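Local coordinates for protein restriction endonuclease EcoP15I, modification subunit (Escherichia coli, PDB 4ZCF) that methylates one adenine in the DNA sequence 5'-CAGCAG-3' at N6, using S-adenosyl-L-methionine, and joins the Res subunit for DNA restriction, at residues I197-N202 with H241-V246; V225-T230 with V391-G396; S320-G325 with G348-L353. One frame throughout, in Å; residues are numbered along the deposited sequence.

In the fold
Contacts 1 and 2 adjoin in the mixed sheet of the methylase domain, their centres about 11 Å apart. Strand 241-248 lies between 193-199 and 220-227, and 391-393 completes that edge within the chain; the backbones of Glu242 and Trp226 probably hydrogen-bond where the two contacts meet. Along the chain their segments alternate, so the pairings interlock. Contact 3 falls between the two segments of contact 2 in sequence, yet its centre is about 37 and 36 Å from those of contacts 1 and 2. The chain thus leaves the sheet to form distant DNA-reading loops and returns as its edge strand. Contacts 1 and 2 both touch the second Mod subunit and probably contribute to the dimer interface.

Contact 1. Residues I197-N202 with H241-V246; sequences ISIDHN and HEYIIV
Asp200 OD1 is gripped twice by Asn202: the backbone N approaches from above the carboxylate plane at 3.1 Å from OD1, and ND2 meets the syn lone pair of the same oxygen. The first bond closes an Asx turn just where strand 193-199 ends. Before that turn the strand pairs antiparallel with 241-246. Ile197 and Ile245 form one hydrogen-bonded pair, Ile199 and Tyr243 the next; the straightest of the four bonds runs from Tyr243 N to Ile199 O (2.8 Å, 167°), nearly along the C=O axis. On the face of Ile197, Ile199, Tyr243 and Ile245, Ile197 and Ile245 lie side by side, pointing the same way. Ile245 CG1 sits between its backbone N and carbonyl carbon (chi1 85°) and meets Ile197 CB at 3.8 Å. Ile199 crosses obliquely, its CD1 touching both Tyr243 CB and Ile245 CG2, while Phe204 of helix 204-215 covers this face and stacks on the Tyr243 ring. His241 NE2 gives Tyr243 OH a weak bond of 3.0 Å. On the other face Ser198 OG hydrogen-bonds Tyr121 OH; past the paired residues, Glu242 OE2 hydrogen-bonds Tyr126 OH, in a segment predicted to bind S-adenosylmethionine. Beyond the strand, the His201 side chain comes within about 3 Å of a bound manganese ion. A reversed strand, 241-248, inserted between the parallel strands 193-199 and 220-227 is the hallmark of the Rossmann-like methyltransferase sheet.

Contact 2. Residues V225-T230 with V391-G396; sequences VWKNAT and VIHLDG
Backbone bonds knit strands 225-227 and 391-393 side by side in parallel. Ile392 is held on both its polar atoms: its N bonds Val225 O at 2.7 Å, nearly along the C=O axis, and its O accepts from Lys227 N in the carbonyl plane. Leu394 N then bonds Lys227 O, and past the strand ends Gly396 N meets a lone pair of Asn228 O, almost straight at 170°. On one face the Trp226 indole, with CG anti to the backbone N (chi1 -175°), swings along the partner segment. Its NE1 makes a weak bond of 2.9 Å to Leu394 O, Leu394 CB lies in plane at the ring edge, and Asn228 CB is centred 3.4 Å above one ring face. This parallel pair forms an outer edge of the Rossmann-like sheet within the chain, strand 220-227 being flanked on its other side by 241-248. An alanine in place of Trp226, lacking the indole and its NE1 bond, would probably loosen the packing of Leu394 and Asn228. On the opposite face Lys227 crosses His393 obliquely, CG being 3.2 Å from ND1; the lysine chain bends at chi2, and NZ bonds Ala229 O. Further out, Leu422 of helix 420-430 packs on both Trp226 and Leu394. His393 meets His393 of the second subunit, their ring planes at about 50°, and Val391 packs against Lys227 of that subunit.

Contact 3. Residues S320-G325 with G348-L353; sequences SVHNPG and GYRFPL. With nucleotides of chain E; nucleotides of chain D.
Two parts of the long connection between strand 313-318 and helix 353-361, which reads DNA bases, meet here. Arg350 carries the contact. Its N bonds Val321 O, and its side chain grips His322 O side-on with two nitrogens, NE at 2.7 Å and NH2 at 2.9 Å from that one oxygen, both nearly in the guanidinium plane. Ser320 O sits 3.2 Å above one face of the group, without a hydrogen bond. Fixed in this way, the guanidinium turns its remaining edge to DG15 of chain E: NH1 bonds N7 (2.9 Å, 159°) and NH2 bonds O6 at 2.7 Å, the classic two-pronged arginine recognition of guanine in the major groove. NH1 also salt-bridges a phosphate. The His322 ring is sandwiched, with Arg350 NH2 over one face and DA5 N7 of chain D over the other, while its NE2 bonds N7 of another guanine. Asn323, CG anti to the backbone N (chi1 -171°), accepts through OD1 from DC13 N4 of chain E at 3.3 Å; its ND2 is tied to Lys326 O. Val321 CG1 lies in plane at the edge of the Tyr349 ring, 3.6 Å from CD1, and Tyr331 stacks on Tyr349.

Contact 1. Residues I197-N202 with H241-V246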
loop_
_atom_site.group_PDB
_atom_site.type_symbol
_atom_site.label_atom_id
_atom_site.label_comp_id
_atom_site.label_asym_id
_atom_site.label_seq_id
_atom_site.Cartn_x
_atom_site.Cartn_y
_atom_site.Cartn_z
ATOM N N ILE A 197 -3.439 -10.626 -2.519
ATOM C CA ILE A 197 -4.713 -11.136 -1.978
ATOM C C ILE A 197 -5.652 -11.583 -3.070
ATOM O O ILE A 197 -6.137 -10.747 -3.836
ATOM C CB ILE A 197 -5.446 -10.166 -1.004
ATOM C CG1 ILE A 197 -4.479 -9.434 -0.042
ATOM C CG2 ILE A 197 -6.580 -10.907 -0.234
ATOM C CD1 ILE A 197 -5.095 -8.311 0.782
ATOM N N SER A 198 -5.942 -12.901 -3.117
ATOM C CA SER A 198 -6.885 -13.504 -4.058
ATOM C C SER A 198 -8.295 -13.238 -3.587
ATOM O O SER A 198 -8.587 -13.407 -2.407
ATOM C CB SER A 198 -6.701 -15.020 -4.127
ATOM O OG SER A 198 -5.583 -15.378 -4.918
ATOM N N ILE A 199 -9.175 -12.827 -4.513
ATOM C CA ILE A 199 -10.596 -12.594 -4.253
ATOM C C ILE A 199 -11.303 -12.713 -5.534
ATOM O O ILE A 199 -10.659 -12.751 -6.566
ATOM C CB ILE A 199 -10.988 -11.244 -3.574
ATOM C CG1 ILE A 199 -9.989 -10.132 -3.818
ATOM C CG2 ILE A 199 -11.485 -11.403 -2.091
ATOM C CD1 ILE A 199 -10.193 -9.423 -5.036
ATOM N N ASP A 200 -12.633 -12.721 -5.470
ATOM C CA ASP A 200 -13.549 -12.763 -6.597
ATOM C C ASP A 200 -14.482 -11.499 -6.482
ATOM O O ASP A 200 -14.183 -10.618 -5.686
ATOM C CB ASP A 200 -14.261 -14.160 -6.692
ATOM C CG ASP A 200 -15.610 -14.391 -6.011
ATOM O OD1 ASP A 200 -15.962 -13.620 -5.079
ATOM O OD2 ASP A 200 -16.325 -15.330 -6.422
ATOM N N HIS A 201 -15.546 -11.390 -7.276
ATOM C CA HIS A 201 -16.424 -10.201 -7.296
ATOM C C HIS A 201 -17.221 -9.892 -6.025
ATOM O O HIS A 201 -17.749 -8.788 -5.887
ATOM C CB HIS A 201 -17.370 -10.255 -8.494
ATOM C CG HIS A 201 -18.339 -11.384 -8.413
ATOM N ND1 HIS A 201 -18.011 -12.644 -8.867
ATOM C CD2 HIS A 201 -19.595 -11.407 -7.921
ATOM C CE1 HIS A 201 -19.067 -13.396 -8.621
ATOM N NE2 HIS A 201 -20.052 -12.686 -8.075
ATOM N N ASN A 202 -17.356 -10.862 -5.129
ATOM C CA ASN A 202 -18.148 -10.667 -3.916
ATOM C C ASN A 202 -17.627 -9.584 -2.983
ATOM O O ASN A 202 -18.394 -8.689 -2.628
ATOM C CB ASN A 202 -18.417 -11.991 -3.212
ATOM C CG ASN A 202 -19.226 -12.915 -4.066
ATOM O OD1 ASN A 202 -20.390 -12.650 -4.358
ATOM N ND2 ASN A 202 -18.598 -13.967 -4.575
ATOM N N HIS A 241 -13.289 -15.310 -14.363
ATOM C CA HIS A 241 -12.152 -14.691 -13.729
ATOM C C HIS A 241 -12.371 -14.291 -12.266
ATOM O O HIS A 241 -13.500 -14.175 -11.778
ATOM C CB HIS A 241 -11.651 -13.492 -14.566
ATOM C CG HIS A 241 -12.397 -12.208 -14.329
ATOM N ND1 HIS A 241 -13.560 -11.918 -15.009
ATOM C CD2 HIS A 241 -12.107 -11.170 -13.502
ATOM C CE1 HIS A 241 -13.944 -10.722 -14.584
ATOM N NE2 HIS A 241 -13.105 -10.234 -13.674
ATOM N N GLU A 242 -11.253 -14.049 -11.595
ATOM C CA GLU A 242 -11.171 -13.512 -10.254
ATOM C C GLU A 242 -9.949 -12.575 -10.201
ATOM O O GLU A 242 -9.358 -12.270 -11.238
ATOM C CB GLU A 242 -11.154 -14.619 -9.199
ATOM C CG GLU A 242 -10.312 -15.834 -9.546
ATOM C CD GLU A 242 -10.199 -16.750 -8.355
ATOM O OE1 GLU A 242 -11.105 -17.595 -8.171
ATOM O OE2 GLU A 242 -9.255 -16.555 -7.555
ATOM N N TYR A 243 -9.586 -12.109 -9.028
ATOM C CA TYR A 243 -8.526 -11.112 -8.900
ATOM C C TYR A 243 -7.457 -11.452 -7.889
ATOM O O TYR A 243 -7.629 -12.324 -7.061
ATOM C CB TYR A 243 -9.143 -9.728 -8.543
ATOM C CG TYR A 243 -10.385 -9.345 -9.332
ATOM C CD1 TYR A 243 -10.285 -8.642 -10.528
ATOM C CD2 TYR A 243 -11.658 -9.663 -8.865
ATOM C CE1 TYR A 243 -11.420 -8.311 -11.272
ATOM C CE2 TYR A 243 -12.804 -9.331 -9.599
ATOM C CZ TYR A 243 -12.680 -8.634 -10.791
ATOM O OH TYR A 243 -13.791 -8.295 -11.524
ATOM N N ILE A 244 -6.357 -10.728 -7.966
ATOM C CA ILE A 244 -5.215 -10.732 -7.059
ATOM C C ILE A 244 -4.863 -9.242 -6.853
ATOM O O ILE A 244 -4.335 -8.611 -7.770
ATOM C CB ILE A 244 -4.006 -11.599 -7.534
ATOM C CG1 ILE A 244 -4.487 -13.048 -7.944
ATOM C CG2 ILE A 244 -2.887 -11.629 -6.444
ATOM C CD1 ILE A 244 -3.472 -14.061 -8.474
ATOM N N ILE A 245 -5.261 -8.675 -5.689
ATOM C CA ILE A 245 -4.945 -7.298 -5.311
ATOM C C ILE A 245 -3.512 -7.283 -4.731
ATOM O O ILE A 245 -3.131 -8.211 -4.036
ATOM C CB ILE A 245 -6.006 -6.585 -4.418
ATOM C CG1 ILE A 245 -5.825 -6.874 -2.950
ATOM C CG2 ILE A 245 -7.458 -6.825 -4.871
ATOM C CD1 ILE A 245 -6.448 -5.814 -2.103
ATOM N N VAL A 246 -2.697 -6.287 -5.096
ATOM C CA VAL A 246 -1.290 -6.205 -4.673
ATOM C C VAL A 246 -1.035 -4.847 -4.001
ATOM O O VAL A 246 -1.472 -3.816 -4.513
ATOM C CB VAL A 246 -0.327 -6.464 -5.877
ATOM C CG1 VAL A 246 1.122 -6.551 -5.436
ATOM C CG2 VAL A 246 -0.718 -7.715 -6.652
#

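Contact 2. Residues V225-T230 with V391-G396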
loop_
_atom_site.group_PDB
_atom_site.type_symbol
_atom_site.label_atom_id
_atom_site.label_comp_id
_atom_site.label_asym_id
_atom_site.label_seq_id
_atom_site.Cartn_x
_atom_site.Cartn_y
_atom_site.Cartn_z
ATOM N N VAL A 225 -5.756 -9.876 -12.988
ATOM C CA VAL A 225 -6.966 -10.586 -13.399
ATOM C C VAL A 225 -6.582 -11.983 -13.746
ATOM O O VAL A 225 -5.777 -12.198 -14.641
ATOM C CB VAL A 225 -7.726 -9.830 -14.514
ATOM C CG1 VAL A 225 -8.811 -10.692 -15.144
ATOM C CG2 VAL A 225 -8.309 -8.519 -13.969
ATOM N N TRP A 226 -7.048 -12.929 -12.943
ATOM C CA TRP A 226 -6.784 -14.352 -13.164
ATOM C C TRP A 226 -7.989 -15.001 -13.885
ATOM O O TRP A 226 -9.032 -15.210 -13.270
ATOM C CB TRP A 226 -6.428 -15.078 -11.830
ATOM C CG TRP A 226 -6.019 -16.521 -11.986
ATOM C CD1 TRP A 226 -5.355 -17.077 -13.039
ATOM C CD2 TRP A 226 -6.217 -17.574 -11.040
ATOM N NE1 TRP A 226 -5.236 -18.434 -12.860
ATOM C CE2 TRP A 226 -5.702 -18.760 -11.616
ATOM C CE3 TRP A 226 -6.818 -17.644 -9.762
ATOM C CZ2 TRP A 226 -5.746 -19.999 -10.952
ATOM C CZ3 TRP A 226 -6.864 -18.867 -9.103
ATOM C CH2 TRP A 226 -6.337 -20.029 -9.693
ATOM N N LYS A 227 -7.860 -15.218 -15.209
ATOM C CA LYS A 227 -8.872 -15.899 -16.021
ATOM C C LYS A 227 -8.540 -17.403 -15.854
ATOM O O LYS A 227 -7.584 -17.917 -16.448
ATOM C CB LYS A 227 -8.866 -15.379 -17.474
ATOM C CG LYS A 227 -9.423 -16.350 -18.504
ATOM C CD LYS A 227 -10.870 -16.176 -18.817
ATOM C CE LYS A 227 -11.250 -17.062 -19.989
ATOM N NZ LYS A 227 -11.047 -18.523 -19.746
ATOM N N ASN A 228 -9.274 -18.053 -14.926
ATOM C CA ASN A 228 -9.048 -19.400 -14.417
ATOM C C ASN A 228 -10.142 -20.429 -14.652
ATOM O O ASN A 228 -9.997 -21.581 -14.227
ATOM C CB ASN A 228 -8.794 -19.279 -12.908
ATOM C CG ASN A 228 -9.977 -18.817 -12.089
ATOM O OD1 ASN A 228 -10.843 -18.090 -12.559
ATOM N ND2 ASN A 228 -10.041 -19.228 -10.818
ATOM N N ALA A 229 -11.259 -20.017 -15.265
ATOM C CA ALA A 229 -12.408 -20.897 -15.510
ATOM C C ALA A 229 -12.905 -20.776 -16.942
ATOM O O ALA A 229 -12.573 -19.804 -17.629
ATOM C CB ALA A 229 -13.535 -20.578 -14.538
ATOM N N THR A 230 -13.684 -21.789 -17.385
ATOM C CA THR A 230 -14.332 -21.897 -18.680
ATOM C C THR A 230 -15.742 -22.351 -18.374
ATOM O O THR A 230 -15.967 -23.513 -18.025
ATOM C CB THR A 230 -13.538 -22.823 -19.594
ATOM O OG1 THR A 230 -12.225 -22.279 -19.737
ATOM C CG2 THR A 230 -14.161 -22.960 -20.970
ATOM N N VAL A 391 -3.338 -9.357 -16.882
ATOM C CA VAL A 391 -4.325 -10.409 -17.176
ATOM C C VAL A 391 -3.633 -11.757 -17.352
ATOM O O VAL A 391 -2.952 -11.961 -18.356
ATOM C CB VAL A 391 -5.232 -10.051 -18.391
ATOM C CG1 VAL A 391 -6.285 -11.144 -18.640
ATOM C CG2 VAL A 391 -5.886 -8.701 -18.194
ATOM N N ILE A 392 -3.820 -12.682 -16.397
ATOM C CA ILE A 392 -3.228 -14.043 -16.437
ATOM C C ILE A 392 -4.254 -15.126 -16.788
ATOM O O ILE A 392 -5.237 -15.303 -16.062
ATOM C CB ILE A 392 -2.481 -14.390 -15.127
ATOM C CG1 ILE A 392 -1.684 -13.180 -14.566
ATOM C CG2 ILE A 392 -1.625 -15.645 -15.292
ATOM C CD1 ILE A 392 -1.456 -13.222 -13.061
ATOM N N HIS A 393 -3.989 -15.861 -17.873
ATOM C CA HIS A 393 -4.787 -16.983 -18.391
ATOM C C HIS A 393 -4.146 -18.248 -17.943
ATOM O O HIS A 393 -3.081 -18.614 -18.432
ATOM C CB HIS A 393 -4.860 -16.970 -19.939
ATOM C CG HIS A 393 -5.651 -15.810 -20.428
ATOM N ND1 HIS A 393 -7.024 -15.897 -20.586
ATOM C CD2 HIS A 393 -5.258 -14.535 -20.658
ATOM C CE1 HIS A 393 -7.414 -14.683 -20.944
ATOM N NE2 HIS A 393 -6.383 -13.834 -20.993
ATOM N N LEU A 394 -4.780 -18.909 -16.985
ATOM C CA LEU A 394 -4.285 -20.150 -16.417
ATOM C C LEU A 394 -5.463 -20.885 -15.801
ATOM O O LEU A 394 -6.097 -20.362 -14.876
ATOM C CB LEU A 394 -3.206 -19.838 -15.372
ATOM C CG LEU A 394 -2.609 -21.014 -14.632
ATOM C CD1 LEU A 394 -1.544 -21.708 -15.482
ATOM C CD2 LEU A 394 -2.088 -20.562 -13.275
ATOM N N ASP A 395 -5.784 -22.071 -16.352
ATOM C CA ASP A 395 -6.871 -22.909 -15.887
ATOM C C ASP A 395 -6.606 -23.328 -14.441
ATOM O O ASP A 395 -5.562 -23.928 -14.138
ATOM C CB ASP A 395 -7.033 -24.149 -16.798
ATOM C CG ASP A 395 -8.420 -24.786 -16.833
ATOM O OD1 ASP A 395 -9.260 -24.465 -15.946
ATOM O OD2 ASP A 395 -8.682 -25.573 -17.765
ATOM N N GLY A 396 -7.551 -22.987 -13.569
ATOM C CA GLY A 396 -7.467 -23.306 -12.152
ATOM C C GLY A 396 -7.783 -24.751 -11.837
ATOM O O GLY A 396 -7.378 -25.244 -10.783
#

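Contact 3. Residues S320-G325 with G348-L353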
loop_
_atom_site.group_PDB
_atom_site.type_symbol
_atom_site.label_atom_id
_atom_site.label_comp_id
_atom_site.label_asym_id
_atom_site.label_seq_id
_atom_site.Cartn_x
_atom_site.Cartn_y
_atom_site.Cartn_z
ATOM N N SER A 320 10.484 0.845 -32.916
ATOM C CA SER A 320 10.280 1.547 -31.647
ATOM C C SER A 320 11.186 2.780 -31.508
ATOM O O SER A 320 11.968 2.909 -30.562
ATOM C CB SER A 320 10.558 0.564 -30.521
ATOM O OG SER A 320 9.788 -0.604 -30.745
ATOM N N VAL A 321 11.016 3.701 -32.437
ATOM C CA VAL A 321 11.790 4.929 -32.589
ATOM C C VAL A 321 10.864 6.152 -32.563
ATOM O O VAL A 321 11.281 7.261 -32.249
ATOM C CB VAL A 321 12.588 4.717 -33.917
ATOM C CG1 VAL A 321 12.398 5.822 -34.954
ATOM C CG2 VAL A 321 14.052 4.355 -33.663
ATOM N N HIS A 322 9.586 5.903 -32.820
ATOM C CA HIS A 322 8.506 6.876 -32.897
ATOM C C HIS A 322 8.029 7.417 -31.543
ATOM O O HIS A 322 8.139 6.741 -30.511
ATOM C CB HIS A 322 7.329 6.279 -33.718
ATOM C CG HIS A 322 6.677 5.068 -33.112
ATOM N ND1 HIS A 322 7.388 3.887 -32.898
ATOM C CD2 HIS A 322 5.391 4.878 -32.745
ATOM C CE1 HIS A 322 6.518 3.032 -32.394
ATOM N NE2 HIS A 322 5.300 3.584 -32.285
ATOM N N ASN A 323 7.417 8.594 -31.576
ATOM C CA ASN A 323 6.922 9.234 -30.371
ATOM C C ASN A 323 5.411 8.951 -30.119
ATOM O O ASN A 323 4.572 9.311 -30.957
ATOM C CB ASN A 323 7.222 10.750 -30.406
ATOM C CG ASN A 323 6.951 11.468 -29.115
ATOM O OD1 ASN A 323 7.593 11.227 -28.097
ATOM N ND2 ASN A 323 5.983 12.354 -29.129
ATOM N N PRO A 324 5.059 8.373 -28.933
ATOM C CA PRO A 324 3.642 8.111 -28.625
ATOM C C PRO A 324 2.781 9.338 -28.367
ATOM O O PRO A 324 3.202 10.275 -27.692
ATOM C CB PRO A 324 3.722 7.272 -27.349
ATOM C CG PRO A 324 4.992 7.729 -26.685
ATOM C CD PRO A 324 5.938 7.928 -27.824
ATOM N N GLY A 325 1.571 9.300 -28.901
ATOM C CA GLY A 325 0.494 10.265 -28.678
ATOM C C GLY A 325 0.606 11.713 -29.108
ATOM O O GLY A 325 -0.415 12.314 -29.464
ATOM N N GLY A 348 7.299 12.196 -35.205
ATOM C CA GLY A 348 8.713 12.492 -35.002
ATOM C C GLY A 348 9.333 11.430 -34.120
ATOM O O GLY A 348 8.666 10.449 -33.784
ATOM N N TYR A 349 10.582 11.641 -33.689
ATOM C CA TYR A 349 11.316 10.699 -32.834
ATOM C C TYR A 349 10.977 10.780 -31.344
ATOM O O TYR A 349 10.378 11.766 -30.920
ATOM C CB TYR A 349 12.834 10.819 -33.068
ATOM C CG TYR A 349 13.229 10.594 -34.512
ATOM C CD1 TYR A 349 13.204 9.319 -35.073
ATOM C CD2 TYR A 349 13.598 11.658 -35.328
ATOM C CE1 TYR A 349 13.555 9.105 -36.403
ATOM C CE2 TYR A 349 13.966 11.454 -36.659
ATOM C CZ TYR A 349 13.926 10.179 -37.197
ATOM O OH TYR A 349 14.303 9.970 -38.501
ATOM N N ARG A 350 11.324 9.707 -30.572
ATOM C CA ARG A 350 11.176 9.598 -29.105
ATOM C C ARG A 350 12.510 9.927 -28.406
ATOM O O ARG A 350 12.536 10.122 -27.184
ATOM C CB ARG A 350 10.718 8.180 -28.677
ATOM C CG ARG A 350 11.766 7.056 -28.901
ATOM C CD ARG A 350 11.297 5.694 -28.467
ATOM N NE ARG A 350 10.022 5.339 -29.093
ATOM C CZ ARG A 350 9.342 4.226 -28.847
ATOM N NH1 ARG A 350 9.800 3.337 -27.971
ATOM N NH2 ARG A 350 8.185 4.005 -29.452
ATOM N N PHE A 351 13.619 9.910 -29.184
ATOM C CA PHE A 351 14.977 10.154 -28.714
ATOM C C PHE A 351 15.447 11.539 -29.072
ATOM O O PHE A 351 15.236 11.936 -30.216
ATOM C CB PHE A 351 15.970 9.159 -29.353
ATOM C CG PHE A 351 15.702 7.704 -29.086
ATOM C CD1 PHE A 351 16.031 7.132 -27.857
ATOM C CD2 PHE A 351 15.144 6.892 -30.067
ATOM C CE1 PHE A 351 15.770 5.784 -27.603
ATOM C CE2 PHE A 351 14.903 5.535 -29.818
ATOM C CZ PHE A 351 15.216 4.994 -28.582
ATOM N N PRO A 352 16.156 12.266 -28.163
ATOM C CA PRO A 352 16.764 13.552 -28.561
ATOM C C PRO A 352 17.972 13.243 -29.456
ATOM O O PRO A 352 18.538 12.161 -29.320
ATOM C CB PRO A 352 17.247 14.145 -27.222
ATOM C CG PRO A 352 16.683 13.280 -26.140
ATOM C CD PRO A 352 16.503 11.932 -26.768
ATOM N N LEU A 353 18.382 14.162 -30.361
ATOM C CA LEU A 353 19.556 13.951 -31.236
ATOM C C LEU A 353 20.762 13.395 -30.465
ATOM O O LEU A 353 21.414 12.463 -30.937
ATOM C CB LEU A 353 19.965 15.250 -31.938
ATOM C CG LEU A 353 20.149 15.177 -33.468
ATOM C CD1 LEU A 353 20.325 16.560 -34.066
ATOM C CD2 LEU A 353 21.301 14.254 -33.877
ATOM P P DC E 13 16.089 9.491 -23.829
ATOM O OP1 DC E 13 17.487 9.958 -23.732
ATOM O OP2 DC E 13 15.383 9.622 -25.127
ATOM O "O5'" DC E 13 16.063 7.947 -23.469
ATOM C "C5'" DC E 13 15.129 7.218 -24.332
ATOM C "C4'" DC E 13 13.715 7.099 -23.769
ATOM O "O4'" DC E 13 12.839 8.254 -23.889
ATOM C "C3'" DC E 13 12.830 6.078 -24.421
ATOM O "O3'" DC E 13 13.459 4.802 -24.329
ATOM C "C2'" DC E 13 11.656 6.276 -23.468
ATOM C "C1'" DC E 13 11.604 7.799 -23.335
ATOM N N1 DC E 13 10.317 8.443 -23.850
ATOM C C2 DC E 13 9.057 8.083 -23.299
ATOM O O2 DC E 13 8.978 7.277 -22.363
ATOM N N3 DC E 13 7.924 8.705 -23.746
ATOM C C4 DC E 13 7.984 9.630 -24.711
ATOM N N4 DC E 13 6.833 10.204 -25.094
ATOM C C5 DC E 13 9.236 10.010 -25.287
ATOM C C6 DC E 13 10.355 9.396 -24.849
ATOM P P DG E 15 12.270 -1.800 -22.958
ATOM O OP1 DG E 15 12.352 -2.472 -21.641
ATOM O OP2 DG E 15 13.461 -1.117 -23.527
ATOM O "O5'" DG E 15 11.692 -2.761 -24.112
ATOM C "C5'" DG E 15 10.736 -3.786 -23.785
ATOM C "C4'" DG E 15 9.766 -4.123 -24.911
ATOM O "O4'" DG E 15 8.904 -2.988 -25.199
ATOM C "C3'" DG E 15 10.358 -4.591 -26.257
ATOM O "O3'" DG E 15 9.514 -5.594 -26.823
ATOM C "C2'" DG E 15 10.247 -3.339 -27.116
ATOM C "C1'" DG E 15 8.896 -2.828 -26.604
ATOM N N9 DG E 15 8.580 -1.472 -26.990
ATOM C C8 DG E 15 9.488 -0.514 -27.387
ATOM N N7 DG E 15 8.922 0.628 -27.631
ATOM C C5 DG E 15 7.549 0.384 -27.487
ATOM C C6 DG E 15 6.448 1.269 -27.616
ATOM O O6 DG E 15 6.500 2.439 -28.048
ATOM N N1 DG E 15 5.217 0.664 -27.295
ATOM C C2 DG E 15 5.089 -0.638 -26.854
ATOM N N2 DG E 15 3.850 -1.086 -26.599
ATOM N N3 DG E 15 6.121 -1.459 -26.679
ATOM C C4 DG E 15 7.317 -0.902 -27.043
ATOM P P DA D 5 3.226 6.502 -39.918
ATOM O OP1 DA D 5 2.328 7.318 -40.783
ATOM O OP2 DA D 5 4.541 7.080 -39.501
ATOM O "O5'" DA D 5 2.409 6.063 -38.606
ATOM C "C5'" DA D 5 1.070 5.617 -38.574
ATOM C "C4'" DA D 5 0.700 5.035 -37.215
ATOM O "O4'" DA D 5 1.410 3.799 -36.927
ATOM C "C3'" DA D 5 0.904 5.923 -35.996
ATOM O "O3'" DA D 5 -0.372 6.037 -35.389
ATOM C "C2'" DA D 5 1.943 5.198 -35.136
ATOM C "C1'" DA D 5 1.770 3.751 -35.563
ATOM N N9 DA D 5 2.950 2.905 -35.404
ATOM C C8 DA D 5 4.244 3.268 -35.602
ATOM N N7 DA D 5 5.108 2.313 -35.334
ATOM C C5 DA D 5 4.343 1.247 -34.894
ATOM C C6 DA D 5 4.665 -0.069 -34.475
ATOM N N6 DA D 5 5.928 -0.530 -34.406
ATOM N N1 DA D 5 3.646 -0.884 -34.080
ATOM C C2 DA D 5 2.398 -0.418 -34.172
ATOM N N3 DA D 5 1.984 0.802 -34.541
ATOM C C4 DA D 5 3.002 1.600 -34.910
#